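Local coordinates for glutamine amidotransferase domain-containing protein (Thermotoga maritima, PDB 1O1Y), which probably hydrolyses glutamine to release ammonia for transfer to an acceptor, as class I glutamine amidotransferases do, although its own acceptor is not established, at residues S103-A107 against D152-P157. Numbering follows the deposited sequence.
With SO4 (sulfate ion), chain C.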
loop_
_atom_site.group_PDB
_atom_site.type_symbol
_atom_site.label_atom_id
_atom_site.label_comp_id
_atom_site.label_asym_id
_atom_site.label_seq_id
_atom_site.Cartn_x
_atom_site.Cartn_y
_atom_site.Cartn_z
ATOM N N SER A 103 -3.536 2.941 -3.057
ATOM C CA SER A 103 -3.640 4.348 -2.685
ATOM C C SER A 103 -4.321 5.148 -3.796
ATOM O O SER A 103 -5.077 6.081 -3.517
ATOM C CB SER A 103 -2.257 4.969 -2.360
ATOM O OG SER A 103 -1.405 5.064 -3.516
ATOM N N GLN A 104 -4.029 4.814 -5.042
ATOM C CA GLN A 104 -4.614 5.501 -6.196
ATOM C C GLN A 104 -6.099 5.183 -6.316
ATOM O O GLN A 104 -6.913 6.057 -6.596
ATOM C CB GLN A 104 -3.880 5.051 -7.455
ATOM C CG GLN A 104 -2.475 5.575 -7.466
ATOM C CD GLN A 104 -1.583 4.887 -8.432
ATOM O OE1 GLN A 104 -1.999 4.008 -9.203
ATOM N NE2 GLN A 104 -0.326 5.275 -8.404
HETATM N N MSE A 105 -6.477 3.938 -6.039
HETATM C CA MSE A 105 -7.893 3.552 -6.065
HETATM C C MSE A 105 -8.662 4.263 -4.971
HETATM O O MSE A 105 -9.796 4.694 -5.181
HETATM C CB MSE A 105 -8.039 2.030 -5.935
HETATM C CG MSE A 105 -7.498 1.313 -7.179
HETATM SE SE MSE A 105 -7.600 -0.609 -7.028
HETATM C CE MSE A 105 -9.505 -0.818 -7.075
ATOM N N LEU A 106 -8.054 4.398 -3.805
ATOM C CA LEU A 106 -8.680 5.136 -2.718
ATOM C C LEU A 106 -8.858 6.612 -3.109
ATOM O O LEU A 106 -9.921 7.204 -2.892
ATOM C CB LEU A 106 -7.846 5.034 -1.425
ATOM C CG LEU A 106 -8.361 5.852 -0.220
ATOM C CD1 LEU A 106 -9.747 5.443 0.238
ATOM C CD2 LEU A 106 -7.363 5.750 0.955
ATOM N N ALA A 107 -7.815 7.225 -3.653
ATOM C CA ALA A 107 -7.892 8.622 -4.104
ATOM C C ALA A 107 -9.018 8.842 -5.104
ATOM O O ALA A 107 -9.749 9.815 -5.037
ATOM C CB ALA A 107 -6.592 9.051 -4.714
ATOM N N ASP A 152 2.426 5.984 -11.903
ATOM C CA ASP A 152 1.257 6.864 -11.782
ATOM C C ASP A 152 1.302 7.579 -10.453
ATOM O O ASP A 152 1.962 7.150 -9.485
ATOM C CB ASP A 152 -0.052 6.090 -11.870
ATOM C CG ASP A 152 -0.445 5.712 -13.304
ATOM O OD1 ASP A 152 0.283 6.038 -14.298
ATOM O OD2 ASP A 152 -1.494 5.031 -13.502
ATOM N N THR A 153 0.591 8.686 -10.415
ATOM C CA THR A 153 0.341 9.441 -9.181
ATOM C C THR A 153 -1.101 9.959 -9.134
ATOM O O THR A 153 -1.939 9.552 -9.906
ATOM C CB THR A 153 1.427 10.586 -9.057
ATOM O OG1 THR A 153 1.396 11.180 -7.742
ATOM C CG2 THR A 153 1.202 11.676 -10.031
ATOM N N PHE A 154 -1.405 10.833 -8.187
ATOM C CA PHE A 154 -2.753 11.301 -7.990
ATOM C C PHE A 154 -2.755 12.695 -7.388
ATOM O O PHE A 154 -1.772 13.142 -6.810
ATOM C CB PHE A 154 -3.548 10.328 -7.086
ATOM C CG PHE A 154 -2.835 9.961 -5.802
ATOM C CD1 PHE A 154 -2.006 8.849 -5.742
ATOM C CD2 PHE A 154 -2.952 10.763 -4.670
ATOM C CE1 PHE A 154 -1.302 8.561 -4.562
ATOM C CE2 PHE A 154 -2.263 10.473 -3.495
ATOM C CZ PHE A 154 -1.435 9.381 -3.447
ATOM N N ASP A 155 -3.896 13.364 -7.537
ATOM C CA ASP A 155 -4.207 14.591 -6.805
ATOM C C ASP A 155 -4.628 14.231 -5.383
ATOM O O ASP A 155 -5.122 13.149 -5.119
ATOM C CB ASP A 155 -5.355 15.305 -7.453
ATOM C CG ASP A 155 -4.974 15.987 -8.746
ATOM O OD1 ASP A 155 -3.758 16.252 -8.949
ATOM O OD2 ASP A 155 -5.846 16.299 -9.594
ATOM N N LEU A 156 -4.426 15.155 -4.455
ATOM C CA LEU A 156 -4.878 14.963 -3.074
ATOM C C LEU A 156 -6.383 15.156 -2.993
ATOM O O LEU A 156 -6.886 16.184 -3.385
ATOM C CB LEU A 156 -4.178 15.979 -2.170
ATOM C CG LEU A 156 -4.475 15.945 -0.663
ATOM C CD1 LEU A 156 -3.897 14.703 -0.074
ATOM C CD2 LEU A 156 -3.902 17.159 -0.005
ATOM N N PRO A 157 -7.134 14.159 -2.520
ATOM C CA PRO A 157 -8.572 14.342 -2.428
ATOM C C PRO A 157 -8.918 15.495 -1.506
ATOM O O PRO A 157 -8.200 15.794 -0.542
ATOM C CB PRO A 157 -9.060 13.037 -1.820
ATOM C CG PRO A 157 -8.046 12.012 -2.201
ATOM C CD PRO A 157 -6.736 12.782 -2.159
HETATM S S SO4 C . 1.817 2.248 -12.012
HETATM O O1 SO4 C . 3.088 1.913 -12.621
HETATM O O2 SO4 C . 1.872 3.273 -10.942
HETATM O O3 SO4 C . 1.365 1.014 -11.370
HETATM O O4 SO4 C . 0.799 2.629 -13.004
HETATM O O HOH W 1 -3.380 3.927 -11.713
#
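Class I glutamine amidotransferases place their cysteine nucleophile on a tight turn between a central strand and a helix, the nucleophile elbow. Here strand 96-98 leads through the oxidised cysteine at position 100 (cysteinesulfonic acid), probably the nucleophile by family, into helix 102-109. One flank of this helix meets the short strand 152-154 and the loop after it; the axes of segments 103-107 and 152-154 come within 8.6 Å at an angle of 36°. Phe154 fills the gap between them: its CA-to-CB bond points toward the helix, and its ring lies against Ser103 and Gln104 and, one turn on, Ala107, with CD1 3.7 Å from Gln104 CG, CE1 3.7 Å from Ser103 OG and CG 4.0 Å from Ala107 CB. The small methyl of Ala107 lets the chain come close, so that Pro157 CG also packs 3.9 Å from Ala107 CA. Phe174 and Val114 extend this apolar cluster around the Phe154 ring. Gln104 contributes its aliphatic part to the packing and turns its amide to polar partners, NE2 donating to Gln183. Although Gln104 NE2 lies 3.1 Å from Asp152 O, the angle is too poor for a hydrogen bond. A water instead links the segments, donating to Gln104 OE1 at 2.9 Å and to Asp152 OD2 at 2.8 Å, while Asp152 N donates a 2.9 Å hydrogen bond to O2 of a sulfate probably from the crystallisation liquor.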